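Local structure of DHHA1 domain protein (Clostridium perfringens, 3KEW) at residues 47-52 with 85-91; 139-143 with 209-214; 155-161 with 182-188; 113-117 with 128-132; 28-34 with 70-76. The protein probably acts as a zinc-dependent editing enzyme that removes wrongly attached amino acids from tRNA, as do its relatives among the alanyl-tRNA synthetase editing domains. All blocks are in the same frame, centred on the assembly; numbering follows the deposited sequence.

Contact 1: 47-52 with 85-91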
# COMPACT_ATOMS: atom_id res chain seq x y z
N MET A 47 5.83 -2.02 -1.92
CA MET A 47 6.42 -3.22 -2.50
C MET A 47 5.39 -4.27 -2.91
O MET A 47 4.26 -4.26 -2.43
CB MET A 47 7.42 -3.84 -1.52
CG MET A 47 8.88 -3.51 -1.83
SD MET A 47 10.04 -4.32 -0.71
CE MET A 47 11.41 -4.65 -1.83
N GLY A 48 5.79 -5.16 -3.81
CA GLY A 48 4.93 -6.23 -4.29
C GLY A 48 4.96 -7.48 -3.43
O GLY A 48 5.77 -7.58 -2.50
N ASP A 49 4.09 -8.44 -3.76
CA ASP A 49 3.91 -9.66 -2.96
C ASP A 49 4.88 -10.81 -3.27
O ASP A 49 5.55 -10.82 -4.30
CB ASP A 49 2.46 -10.16 -3.06
CG ASP A 49 1.49 -9.30 -2.26
OD1 ASP A 49 1.88 -8.81 -1.18
OD2 ASP A 49 0.33 -9.12 -2.71
N LEU A 50 4.95 -11.75 -2.34
CA LEU A 50 5.63 -13.03 -2.51
C LEU A 50 4.65 -14.10 -2.06
O LEU A 50 3.53 -13.78 -1.65
CB LEU A 50 6.91 -13.10 -1.66
CG LEU A 50 8.05 -12.11 -1.86
CD1 LEU A 50 9.22 -12.47 -0.94
CD2 LEU A 50 8.51 -12.05 -3.31
N GLY A 51 5.06 -15.37 -2.12
CA GLY A 51 4.20 -16.45 -1.66
C GLY A 51 4.34 -17.73 -2.46
O GLY A 51 5.45 -18.08 -2.87
N LEU A 52 3.22 -18.42 -2.66
CA LEU A 52 3.22 -19.73 -3.34
C LEU A 52 2.12 -19.82 -4.39
O LEU A 52 1.00 -19.37 -4.16
CB LEU A 52 3.04 -20.87 -2.35
CG LEU A 52 3.98 -21.11 -1.17
CD1 LEU A 52 3.35 -22.10 -0.21
CD2 LEU A 52 5.34 -21.62 -1.64
N GLU A 85 -1.37 -18.90 -2.56
CA GLU A 85 -1.41 -18.20 -1.28
C GLU A 85 -0.33 -17.14 -1.11
O GLU A 85 0.85 -17.36 -1.42
CB GLU A 85 -1.43 -19.17 -0.10
CG GLU A 85 -0.68 -20.47 -0.30
CD GLU A 85 -1.17 -21.57 0.63
OE1 GLU A 85 -2.39 -21.83 0.67
OE2 GLU A 85 -0.32 -22.18 1.32
N LEU A 86 -0.74 -15.98 -0.61
CA LEU A 86 0.17 -14.87 -0.36
C LEU A 86 0.99 -15.13 0.90
O LEU A 86 0.54 -15.82 1.82
CB LEU A 86 -0.59 -13.55 -0.20
CG LEU A 86 -1.53 -13.02 -1.30
CD1 LEU A 86 -2.17 -11.70 -0.88
CD2 LEU A 86 -0.83 -12.82 -2.60
N ASP A 87 2.20 -14.60 0.92
CA ASP A 87 2.93 -14.35 2.16
C ASP A 87 2.17 -13.19 2.79
O ASP A 87 2.35 -12.04 2.40
CB ASP A 87 4.38 -13.96 1.81
CG ASP A 87 5.28 -13.75 3.03
OD1 ASP A 87 4.81 -13.70 4.19
OD2 ASP A 87 6.49 -13.61 2.80
N TRP A 88 1.28 -13.51 3.72
CA TRP A 88 0.39 -12.50 4.31
C TRP A 88 1.10 -11.53 5.26
O TRP A 88 0.69 -10.37 5.38
CB TRP A 88 -0.84 -13.12 4.99
CG TRP A 88 -1.79 -12.04 5.47
CD1 TRP A 88 -2.04 -11.68 6.76
CD2 TRP A 88 -2.54 -11.14 4.64
NE1 TRP A 88 -2.92 -10.62 6.79
CE2 TRP A 88 -3.24 -10.27 5.50
CE3 TRP A 88 -2.70 -10.99 3.25
CZ2 TRP A 88 -4.08 -9.27 5.02
CZ3 TRP A 88 -3.54 -10.00 2.79
CH2 TRP A 88 -4.22 -9.16 3.66
N GLU A 89 2.14 -12.00 5.94
CA GLU A 89 2.91 -11.16 6.84
C GLU A 89 3.57 -10.00 6.10
O GLU A 89 3.48 -8.85 6.54
CB GLU A 89 3.94 -12.00 7.61
CG GLU A 89 3.50 -12.40 9.03
CD GLU A 89 2.14 -13.11 9.08
OE1 GLU A 89 2.06 -14.30 8.69
OE2 GLU A 89 1.15 -12.48 9.53
N ARG A 90 4.19 -10.30 4.96
CA ARG A 90 4.78 -9.29 4.09
C ARG A 90 3.73 -8.32 3.56
O ARG A 90 3.95 -7.11 3.55
CB ARG A 90 5.47 -9.98 2.92
CG ARG A 90 6.17 -9.04 1.96
CD ARG A 90 6.62 -9.78 0.71
NE ARG A 90 6.99 -8.86 -0.36
CZ ARG A 90 8.23 -8.42 -0.57
NH1 ARG A 90 9.23 -8.81 0.21
NH2 ARG A 90 8.46 -7.58 -1.57
N ARG A 91 2.61 -8.86 3.11
CA ARG A 91 1.49 -8.10 2.56
C ARG A 91 1.03 -7.07 3.56
O ARG A 91 0.99 -5.88 3.27
CB ARG A 91 0.30 -9.03 2.33
CG ARG A 91 -0.36 -8.97 1.03
CD ARG A 91 -0.78 -7.61 0.50
NE ARG A 91 -1.38 -7.91 -0.79
CZ ARG A 91 -2.69 -7.92 -1.02
NH1 ARG A 91 -3.54 -7.56 -0.08
NH2 ARG A 91 -3.14 -8.25 -2.21
O HOH W 1 3.39 -10.79 0.19
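G51 and L52 run antiparallel to L86 and E85, with L52 and E85 as the hydrogen-bonded pair, and the L50 carbonyl accepts from D87 N. Two neighbouring strands of the six-stranded antiparallel barrel, 51-53 and 82-86, thus meet just where D87, at the N-cap position, starts helix 88-112. The first turn of that helix sends two arginines back to the loop before strand 51-53. R90 is extended as far as NE, with CG opposite its backbone N (chi1 -178°), and reaches G48 side-on: NE and NH2 both donate to G48 O, each at 2.8 Å, with the carbonyl oxygen in the guanidinium plane. L50 CG lies over one face of that group, 3.7 Å from R90 NE, while M47 SD approaches obliquely. R91 bends at chi2 (-51°) and forms a salt bridge instead. Its NE donates to the syn lone pair of D49 OD2 at 2.8 Å, the carboxylate and guanidinium planes only 20° apart, and D49 OD2 also accepts from F40 N. Both oxygens of this buried carboxylate are engaged: a water donates to D49 OD1 at 2.8 Å and to D87 O at 2.7 Å while accepting from L50 N.

Contact 2: 139-143 with 209-214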
# COMPACT_ATOMS: atom_id res chain seq x y z
N ILE A 139 5.33 17.34 16.75
CA ILE A 139 5.53 15.99 16.25
C ILE A 139 4.87 14.96 17.18
O ILE A 139 4.08 14.12 16.71
CB ILE A 139 7.04 15.71 16.03
CG1 ILE A 139 7.52 16.52 14.82
CG2 ILE A 139 7.31 14.21 15.85
CD1 ILE A 139 9.00 16.42 14.55
N ARG A 140 5.13 15.08 18.48
CA ARG A 140 4.51 14.18 19.47
C ARG A 140 3.00 14.34 19.58
O ARG A 140 2.30 13.37 19.86
CB ARG A 140 5.18 14.30 20.85
CG ARG A 140 6.64 13.85 20.90
CD ARG A 140 6.81 12.40 20.54
NE ARG A 140 8.22 12.04 20.43
CZ ARG A 140 8.68 10.91 19.90
NH1 ARG A 140 7.84 10.01 19.41
NH2 ARG A 140 9.99 10.68 19.86
N GLU A 141 2.49 15.55 19.33
CA GLU A 141 1.04 15.76 19.27
C GLU A 141 0.38 15.07 18.06
O GLU A 141 -0.76 14.61 18.14
CB GLU A 141 0.70 17.25 19.28
CG GLU A 141 0.77 17.88 20.66
CD GLU A 141 0.66 19.40 20.64
OE1 GLU A 141 0.52 20.00 19.55
OE2 GLU A 141 0.71 20.00 21.74
N ALA A 142 1.11 15.01 16.94
CA ALA A 142 0.61 14.33 15.75
C ALA A 142 0.61 12.81 15.92
O ALA A 142 -0.36 12.14 15.56
CB ALA A 142 1.40 14.74 14.51
N GLU A 143 1.69 12.28 16.50
CA GLU A 143 1.79 10.88 16.92
C GLU A 143 0.64 10.45 17.85
O GLU A 143 0.04 9.39 17.66
CB GLU A 143 3.14 10.64 17.62
CG GLU A 143 3.42 9.17 17.97
CD GLU A 143 4.66 8.99 18.83
OE1 GLU A 143 5.43 8.04 18.58
OE2 GLU A 143 4.88 9.79 19.76
N ILE A 209 1.02 3.23 16.10
CA ILE A 209 2.01 3.94 15.30
C ILE A 209 3.00 4.71 16.20
O ILE A 209 2.61 5.43 17.13
CB ILE A 209 1.33 4.84 14.22
CG1 ILE A 209 2.36 5.45 13.27
CG2 ILE A 209 0.48 5.93 14.85
CD1 ILE A 209 1.77 5.69 11.89
N LYS A 210 4.29 4.51 15.94
CA LYS A 210 5.33 5.17 16.70
C LYS A 210 6.27 5.95 15.79
O LYS A 210 6.79 5.41 14.81
CB LYS A 210 6.13 4.14 17.50
CG LYS A 210 5.40 3.60 18.72
CD LYS A 210 6.26 2.60 19.46
CE LYS A 210 5.58 2.10 20.73
NZ LYS A 210 4.58 1.05 20.45
N ILE A 211 6.48 7.22 16.12
CA ILE A 211 7.54 8.02 15.50
C ILE A 211 8.86 7.74 16.23
O ILE A 211 8.97 7.90 17.45
CB ILE A 211 7.17 9.52 15.47
CG1 ILE A 211 6.04 9.74 14.46
CG2 ILE A 211 8.40 10.40 15.16
CD1 ILE A 211 5.45 11.15 14.42
N ARG A 212 9.85 7.32 15.45
CA ARG A 212 11.15 6.87 15.95
C ARG A 212 12.10 8.02 16.23
O ARG A 212 12.68 8.14 17.31
CB ARG A 212 11.79 5.95 14.91
CG ARG A 212 11.36 4.50 14.98
CD ARG A 212 12.26 3.74 15.93
NE ARG A 212 11.99 2.31 15.91
CZ ARG A 212 12.62 1.43 15.14
NH1 ARG A 212 13.57 1.83 14.30
NH2 ARG A 212 12.30 0.15 15.21
N ARG A 213 12.28 8.86 15.21
CA ARG A 213 13.24 9.97 15.20
C ARG A 213 12.90 10.84 14.00
O ARG A 213 12.14 10.44 13.13
CB ARG A 213 14.68 9.45 15.05
CG ARG A 213 14.87 8.50 13.89
CD ARG A 213 16.19 7.75 13.98
NE ARG A 213 17.27 8.48 13.32
CZ ARG A 213 18.18 9.23 13.93
NH1 ARG A 213 18.17 9.37 15.25
NH2 ARG A 213 19.12 9.84 13.22
N TRP A 214 13.48 12.04 13.95
CA TRP A 214 13.29 12.95 12.83
C TRP A 214 14.52 13.83 12.65
O TRP A 214 15.28 14.04 13.60
CB TRP A 214 12.05 13.83 13.05
CG TRP A 214 12.09 14.62 14.32
CD1 TRP A 214 12.58 15.89 14.48
CD2 TRP A 214 11.63 14.20 15.61
NE1 TRP A 214 12.45 16.28 15.79
CE2 TRP A 214 11.88 15.27 16.51
CE3 TRP A 214 11.04 13.02 16.11
CZ2 TRP A 214 11.54 15.20 17.87
CZ3 TRP A 214 10.72 12.96 17.46
CH2 TRP A 214 10.97 14.04 18.32
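I209 O lies 3.9 Å from E143 CG, at the point where helix 136-152 runs alongside an edge strand of a four-stranded antiparallel sheet. The local axes approach to 8.9 Å and run nearly antiparallel, at 157°. One residue on, K210 brings its CA close to E143 OE1. I211 carries the centre of this alpha/beta packing: E143 is extended, CG opposite its backbone N (chi1 -174°), which carries OE1 to I211 N. That N donates at 2.8 Å on the anti side, out of the carboxylate plane, and I211 CD1 rests on I139 CG2. The I211 carbonyl accepts from R140 NH1 at 3.1 Å. The same nitrogen holds E143 OE2 in a salt bridge, tying the two helix side chains together. Past R212 and R213, W214 returns to the helix. R140 NH2 reaches the rim of the W214 indole at CZ3, with the guanidinium and ring planes 73° apart. I139 CD1 makes a CH-pi contact over the W214 five-membered ring, 3.4 Å from its centroid.

Contact 3: 155-161 with 182-188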
# COMPACT_ATOMS: atom_id res chain seq x y z
N GLU A 155 -13.14 4.41 9.08
CA GLU A 155 -13.22 3.64 7.84
C GLU A 155 -12.19 4.18 6.83
O GLU A 155 -12.04 5.39 6.68
CB GLU A 155 -14.63 3.74 7.25
CG GLU A 155 -14.90 2.79 6.09
CD GLU A 155 -16.19 3.09 5.35
OE1 GLU A 155 -16.86 4.10 5.66
OE2 GLU A 155 -16.53 2.31 4.43
N VAL A 156 -11.48 3.26 6.18
CA VAL A 156 -10.58 3.61 5.09
C VAL A 156 -11.11 3.00 3.79
O VAL A 156 -11.03 1.79 3.59
CB VAL A 156 -9.12 3.14 5.36
CG1 VAL A 156 -8.19 3.62 4.25
CG2 VAL A 156 -8.62 3.63 6.73
N LYS A 157 -11.66 3.83 2.91
CA LYS A 157 -12.21 3.36 1.63
C LYS A 157 -11.20 3.44 0.49
O LYS A 157 -10.62 4.50 0.24
CB LYS A 157 -13.47 4.15 1.26
CG LYS A 157 -14.52 4.18 2.36
CD LYS A 157 -15.90 4.64 1.87
CE LYS A 157 -15.99 6.16 1.73
NZ LYS A 157 -17.39 6.61 1.53
N SER A 158 -10.98 2.32 -0.19
CA SER A 158 -10.20 2.27 -1.43
C SER A 158 -11.12 1.97 -2.62
O SER A 158 -11.76 0.92 -2.67
CB SER A 158 -9.09 1.23 -1.36
OG SER A 158 -8.16 1.55 -0.34
N TYR A 159 -11.17 2.89 -3.58
CA TYR A 159 -12.10 2.76 -4.70
C TYR A 159 -11.58 3.42 -5.99
O TYR A 159 -10.73 4.31 -5.94
CB TYR A 159 -13.50 3.29 -4.34
CG TYR A 159 -13.56 4.71 -3.81
CD1 TYR A 159 -13.91 5.77 -4.64
CD2 TYR A 159 -13.31 4.98 -2.46
CE1 TYR A 159 -13.97 7.08 -4.15
CE2 TYR A 159 -13.37 6.28 -1.96
CZ TYR A 159 -13.70 7.32 -2.80
OH TYR A 159 -13.76 8.61 -2.29
N ALA A 160 -12.07 2.94 -7.13
CA ALA A 160 -11.79 3.57 -8.41
C ALA A 160 -13.09 4.23 -8.85
O ALA A 160 -13.98 3.54 -9.36
CB ALA A 160 -11.32 2.54 -9.42
N PRO A 161 -13.21 5.56 -8.63
CA PRO A 161 -14.43 6.28 -8.98
C PRO A 161 -14.77 6.20 -10.46
O PRO A 161 -13.88 6.24 -11.31
CB PRO A 161 -14.10 7.74 -8.62
CG PRO A 161 -12.98 7.68 -7.70
CD PRO A 161 -12.19 6.46 -8.05
N ILE A 182 -7.95 6.41 -12.12
CA ILE A 182 -7.60 7.00 -10.84
C ILE A 182 -8.19 6.16 -9.70
O ILE A 182 -9.41 5.90 -9.68
CB ILE A 182 -8.05 8.50 -10.75
CG1 ILE A 182 -7.14 9.41 -11.57
CG2 ILE A 182 -8.06 9.01 -9.31
CD1 ILE A 182 -7.73 9.85 -12.90
N ARG A 183 -7.34 5.68 -8.80
CA ARG A 183 -7.80 5.07 -7.54
C ARG A 183 -7.73 6.12 -6.43
O ARG A 183 -6.82 6.96 -6.41
CB ARG A 183 -6.95 3.88 -7.13
CG ARG A 183 -6.52 2.93 -8.24
CD ARG A 183 -7.27 1.64 -8.20
NE ARG A 183 -7.51 1.13 -6.84
CZ ARG A 183 -8.54 0.35 -6.52
NH1 ARG A 183 -9.40 -0.01 -7.47
NH2 ARG A 183 -8.72 -0.07 -5.28
N ILE A 184 -8.69 6.06 -5.52
CA ILE A 184 -8.75 6.97 -4.39
C ILE A 184 -8.66 6.16 -3.08
O ILE A 184 -9.29 5.11 -2.96
CB ILE A 184 -10.06 7.81 -4.43
CG1 ILE A 184 -10.06 8.78 -5.63
CG2 ILE A 184 -10.31 8.55 -3.12
CD1 ILE A 184 -9.05 9.95 -5.57
N VAL A 185 -7.84 6.64 -2.14
CA VAL A 185 -7.83 6.12 -0.77
C VAL A 185 -8.29 7.22 0.18
O VAL A 185 -7.66 8.29 0.25
CB VAL A 185 -6.45 5.60 -0.35
CG1 VAL A 185 -6.47 5.19 1.13
CG2 VAL A 185 -6.05 4.42 -1.21
N GLU A 186 -9.38 6.96 0.89
CA GLU A 186 -10.02 7.95 1.73
C GLU A 186 -10.09 7.50 3.18
O GLU A 186 -10.77 6.52 3.49
CB GLU A 186 -11.43 8.23 1.21
CG GLU A 186 -12.24 9.23 2.05
CD GLU A 186 -13.68 9.37 1.56
OE1 GLU A 186 -14.03 8.76 0.53
OE2 GLU A 186 -14.46 10.09 2.21
N ILE A 187 -9.40 8.21 4.07
CA ILE A 187 -9.60 8.01 5.51
C ILE A 187 -10.83 8.84 5.91
O ILE A 187 -10.75 10.06 5.99
CB ILE A 187 -8.35 8.40 6.34
CG1 ILE A 187 -7.12 7.62 5.84
CG2 ILE A 187 -8.62 8.15 7.84
CD1 ILE A 187 -5.79 8.07 6.42
N VAL A 188 -11.96 8.16 6.10
CA VAL A 188 -13.26 8.83 6.25
C VAL A 188 -13.28 9.84 7.39
O VAL A 188 -13.10 9.48 8.56
CB VAL A 188 -14.44 7.82 6.36
CG1 VAL A 188 -15.76 8.54 6.62
CG2 VAL A 188 -14.55 6.97 5.10
O HOH W 2 -16.47 8.67 -0.55
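Y159 and I184 form a hydrogen-bonded antiparallel pair, and the tyrosine side chain leans on the neighbouring strand. From CB, chi1 of 55° sets CG between the backbone N and the carbonyl carbon, folding the ring across I184. CE1 then lies 4.0 Å from I184 CB, a CH-pi approach over one ring face, and CZ is 3.6 Å from I184 CG2. CE2 comes near E186 OE1, and at the tip OH donates to that same oxygen at 2.8 Å, on its anti side and out of the carboxylate plane. The strands belong to a three-stranded antiparallel sheet, 156-159, 184-187 and 191-194, whose other face carries V156, S158, V185 and I187. That face looks toward the metal site: V185, its side chain about 6 Å from the zinc ion, touches the ligand C195, and I187 touches the ligand H102. On the tyrosine side K157 runs alongside E186 without closing a salt bridge. A water joins them, accepting from K157 NZ at 3.1 Å and donating to E186 OE1 at 2.7 Å.

Contact 4: 113-117 with 128-132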
# COMPACT_ATOMS: atom_id res chain seq x y z
N GLY A 113 -1.88 22.34 9.79
CA GLY A 113 -1.84 22.82 8.41
C GLY A 113 -0.54 22.48 7.69
O GLY A 113 -0.21 23.10 6.67
N ALA A 114 0.19 21.50 8.21
CA ALA A 114 1.50 21.15 7.68
C ALA A 114 1.39 20.14 6.54
O ALA A 114 0.78 19.08 6.69
CB ALA A 114 2.37 20.63 8.79
N ASN A 115 2.01 20.47 5.40
CA ASN A 115 1.88 19.67 4.19
C ASN A 115 2.97 18.61 4.09
O ASN A 115 4.04 18.78 4.65
CB ASN A 115 1.91 20.59 2.96
CG ASN A 115 0.66 21.43 2.85
OD1 ASN A 115 -0.37 20.96 2.37
ND2 ASN A 115 0.74 22.68 3.29
N THR A 116 2.66 17.52 3.38
CA THR A 116 3.61 16.45 3.06
C THR A 116 4.18 16.72 1.67
O THR A 116 3.46 17.19 0.77
CB THR A 116 2.88 15.07 3.10
OG1 THR A 116 2.35 14.87 4.41
CG2 THR A 116 3.82 13.88 2.72
N CYS A 117 5.47 16.44 1.51
CA CYS A 117 6.14 16.64 0.24
C CYS A 117 6.95 15.41 -0.19
O CYS A 117 7.58 15.42 -1.24
CB CYS A 117 7.02 17.89 0.28
SG CYS A 117 8.31 17.88 1.54
N VAL A 128 8.31 9.88 6.19
CA VAL A 128 7.39 10.87 5.63
C VAL A 128 8.07 12.24 5.81
O VAL A 128 8.69 12.50 6.85
CB VAL A 128 5.96 10.77 6.28
CG1 VAL A 128 5.95 11.13 7.80
CG2 VAL A 128 4.94 11.62 5.52
N ASP A 129 8.01 13.09 4.78
CA ASP A 129 8.61 14.43 4.80
C ASP A 129 7.52 15.47 4.97
O ASP A 129 6.59 15.51 4.17
CB ASP A 129 9.37 14.74 3.51
CG ASP A 129 10.63 13.89 3.33
OD1 ASP A 129 10.95 13.04 4.19
OD2 ASP A 129 11.31 14.07 2.30
N ILE A 130 7.64 16.30 6.00
CA ILE A 130 6.66 17.37 6.24
C ILE A 130 7.35 18.70 5.95
O ILE A 130 8.48 18.91 6.35
CB ILE A 130 6.15 17.34 7.71
CG1 ILE A 130 5.69 15.92 8.11
CG2 ILE A 130 5.03 18.35 7.92
CD1 ILE A 130 4.47 15.38 7.35
N VAL A 131 6.65 19.59 5.25
CA VAL A 131 7.23 20.88 4.86
C VAL A 131 7.41 21.79 6.08
O VAL A 131 6.47 22.03 6.84
CB VAL A 131 6.37 21.61 3.79
CG1 VAL A 131 7.13 22.81 3.25
CG2 VAL A 131 6.01 20.67 2.64
N GLY A 132 8.64 22.27 6.26
CA GLY A 132 8.96 23.21 7.33
C GLY A 132 9.64 22.55 8.51
O GLY A 132 9.77 21.32 8.58
O HOH W 3 3.79 22.82 5.52
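T116 and I130 face each other as a non-hydrogen-bonded antiparallel pair in the hairpin of strands 116-121 and 126-131, their side chains crossing at a slant on the face covered by helix 88-112. T116 CG2, opposite the backbone N, meets V128 CG2 at 3.8 Å with the two side chains about perpendicular, whereas OG1 passes 3.7 Å from I130 CD1. I130 turns CG2 the other way, onto A114 CB at 3.6 Å. C117 and V131 also meet: chi1 of 59° swings C117 SG between V131 CG2 and D129 CB, 3.8 and 3.9 Å away. Backbone bonds close the pairing on both sides of T116, from V131 N to N115 O and from C117 N to D129 O, and a water links N115 N with V131 O. The side chains thus meet mainly through methyl groups, sulfur and methylene, and the direct hydrogen bonds between the two segments are all made by the backbone, while the T116 hydroxyl bonds to S105 of the helix and the D129 carboxylate to R222.

Contact 5: 28-34 with 70-76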
# COMPACT_ATOMS: atom_id res chain seq x y z
N GLY A 28 16.45 -19.69 -16.01
CA GLY A 28 16.32 -20.39 -14.73
C GLY A 28 14.98 -20.25 -14.04
O GLY A 28 14.60 -21.11 -13.24
N LYS A 29 14.25 -19.18 -14.37
CA LYS A 29 12.99 -18.83 -13.70
C LYS A 29 11.80 -18.85 -14.67
O LYS A 29 11.96 -18.61 -15.87
CB LYS A 29 13.11 -17.45 -13.05
CG LYS A 29 14.18 -17.34 -11.97
CD LYS A 29 14.62 -15.90 -11.79
CE LYS A 29 15.95 -15.81 -11.05
NZ LYS A 29 16.55 -14.45 -11.17
N PHE A 30 10.62 -19.10 -14.12
CA PHE A 30 9.41 -19.27 -14.92
C PHE A 30 8.39 -18.17 -14.67
O PHE A 30 7.72 -18.13 -13.64
CB PHE A 30 8.81 -20.67 -14.69
CG PHE A 30 9.71 -21.79 -15.17
CD1 PHE A 30 10.70 -22.32 -14.32
CD2 PHE A 30 9.60 -22.29 -16.46
CE1 PHE A 30 11.54 -23.33 -14.76
CE2 PHE A 30 10.43 -23.31 -16.91
CZ PHE A 30 11.41 -23.83 -16.06
N HIS A 31 8.31 -17.25 -15.63
CA HIS A 31 7.43 -16.09 -15.55
C HIS A 31 6.02 -16.48 -15.99
O HIS A 31 5.79 -16.75 -17.17
CB HIS A 31 7.96 -14.96 -16.44
CG HIS A 31 9.25 -14.35 -15.97
ND1 HIS A 31 9.49 -13.00 -16.04
CD2 HIS A 31 10.36 -14.91 -15.44
CE1 HIS A 31 10.70 -12.74 -15.57
NE2 HIS A 31 11.25 -13.89 -15.19
N VAL A 32 5.08 -16.51 -15.05
CA VAL A 32 3.70 -16.93 -15.36
C VAL A 32 2.64 -15.82 -15.25
O VAL A 32 2.73 -14.92 -14.42
CB VAL A 32 3.24 -18.20 -14.55
CG1 VAL A 32 4.22 -19.36 -14.74
CG2 VAL A 32 3.03 -17.89 -13.06
N LEU A 33 1.64 -15.91 -16.13
CA LEU A 33 0.46 -15.07 -16.06
C LEU A 33 -0.65 -15.93 -15.46
O LEU A 33 -0.63 -17.15 -15.63
CB LEU A 33 0.07 -14.58 -17.45
CG LEU A 33 -0.16 -13.09 -17.67
CD1 LEU A 33 -0.17 -12.76 -19.16
CD2 LEU A 33 -1.44 -12.60 -17.00
N LEU A 34 -1.58 -15.29 -14.75
CA LEU A 34 -2.72 -15.98 -14.12
C LEU A 34 -4.03 -15.36 -14.59
O LEU A 34 -4.05 -14.19 -14.99
CB LEU A 34 -2.63 -15.88 -12.60
CG LEU A 34 -2.07 -17.01 -11.73
CD1 LEU A 34 -0.83 -17.67 -12.29
CD2 LEU A 34 -1.79 -16.47 -10.33
N HIS A 70 4.22 -13.41 -12.54
CA HIS A 70 4.73 -14.06 -11.34
C HIS A 70 5.97 -14.87 -11.71
O HIS A 70 5.92 -15.74 -12.58
CB HIS A 70 3.66 -14.98 -10.73
CG HIS A 70 2.34 -14.30 -10.50
ND1 HIS A 70 1.52 -13.88 -11.52
CD2 HIS A 70 1.71 -13.96 -9.35
CE1 HIS A 70 0.44 -13.31 -11.02
NE2 HIS A 70 0.53 -13.35 -9.70
N VAL A 71 7.08 -14.56 -11.04
CA VAL A 71 8.34 -15.27 -11.27
C VAL A 71 8.42 -16.47 -10.33
O VAL A 71 8.54 -16.32 -9.11
CB VAL A 71 9.56 -14.33 -11.14
CG1 VAL A 71 10.86 -15.09 -11.32
CG2 VAL A 71 9.48 -13.20 -12.17
N LEU A 72 8.33 -17.67 -10.91
CA LEU A 72 8.35 -18.91 -10.13
C LEU A 72 9.73 -19.54 -10.20
O LEU A 72 10.37 -19.52 -11.26
CB LEU A 72 7.30 -19.89 -10.66
CG LEU A 72 5.81 -19.50 -10.71
CD1 LEU A 72 4.99 -20.68 -11.23
CD2 LEU A 72 5.30 -19.07 -9.35
N GLU A 73 10.20 -20.11 -9.08
CA GLU A 73 11.54 -20.71 -9.06
C GLU A 73 11.61 -22.09 -9.71
O GLU A 73 12.69 -22.53 -10.12
CB GLU A 73 12.15 -20.71 -7.64
CG GLU A 73 11.77 -21.86 -6.74
CD GLU A 73 12.67 -21.98 -5.51
OE1 GLU A 73 12.42 -22.88 -4.67
OE2 GLU A 73 13.62 -21.18 -5.37
N LYS A 74 10.48 -22.78 -9.80
CA LYS A 74 10.41 -24.10 -10.43
C LYS A 74 9.39 -24.14 -11.57
O LYS A 74 8.55 -23.25 -11.70
CB LYS A 74 10.13 -25.19 -9.40
CG LYS A 74 11.29 -25.46 -8.45
CD LYS A 74 10.91 -26.41 -7.34
CE LYS A 74 12.08 -26.60 -6.39
NZ LYS A 74 11.83 -27.67 -5.38
N GLU A 75 9.50 -25.17 -12.40
CA GLU A 75 8.61 -25.34 -13.54
C GLU A 75 7.23 -25.81 -13.10
O GLU A 75 7.12 -26.79 -12.34
CB GLU A 75 9.21 -26.33 -14.54
CG GLU A 75 8.50 -26.32 -15.89
CD GLU A 75 9.11 -27.27 -16.90
OE1 GLU A 75 9.14 -26.92 -18.10
OE2 GLU A 75 9.56 -28.37 -16.50
N PRO A 76 6.17 -25.10 -13.54
CA PRO A 76 4.80 -25.55 -13.32
C PRO A 76 4.53 -26.86 -14.05
O PRO A 76 5.01 -27.06 -15.17
CB PRO A 76 3.96 -24.43 -13.94
CG PRO A 76 4.87 -23.68 -14.84
CD PRO A 76 6.22 -23.80 -14.23
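H31 and V71 stand side by side on one face of their paired strands. V71 has CG1 opposite its backbone N (chi1 177°), which leaves CG2 over the centre of the H31 imidazole, 3.6 Å from the centroid in a CH-pi contact. CG1 meets K29 CB at 3.7 Å. The H31 ring is tethered by ND1 to the Y62 hydroxyl. Strands 29-34 and 67-72 are antiparallel neighbours in the six-stranded barrel, and F30, V32, H70 and L72 occupy their other face. F30, with CG opposite its carbonyl carbon (chi1 -64°), lays its ring against the chain leaving strand 67-72: E75 CA lies over one face, 3.8 Å from the centroid, while E75 CB reaches F30 CZ. V32 CG1 touches L72 CD1 at 3.8 Å. H70 keeps its imidazole edge-on to V32 O, which accepts from H70 N at 2.8 Å and, weakly, from H70 ND1 at 3.3 Å; NE2 is bonded to T37. L34 CD2 sits over one H70 ring face, 3.9 Å from H70 CE1.

Contacts 1 and 5 hold the same six-stranded barrel, their centres about 16 Å apart, yet they differ in kind. Contact 5 pairs two strands inside the barrel wall with rings and aliphatic groups, whereas contact 1 is a surface junction with helix 88-112, where arginines hold a carbonyl and a carboxylate. Contacts 2 and 4 share the four-stranded sheet: contact 4 pairs one edge strand with its neighbour through apolar side chains, and contact 2, about 13 Å away between centres, fixes a helix to the other edge with charged groups as well as isoleucine and tryptophan packing. Contact 3 builds a separate three-stranded sheet and lies closest to the zinc ion. Contacts 2 to 5 are partly buried.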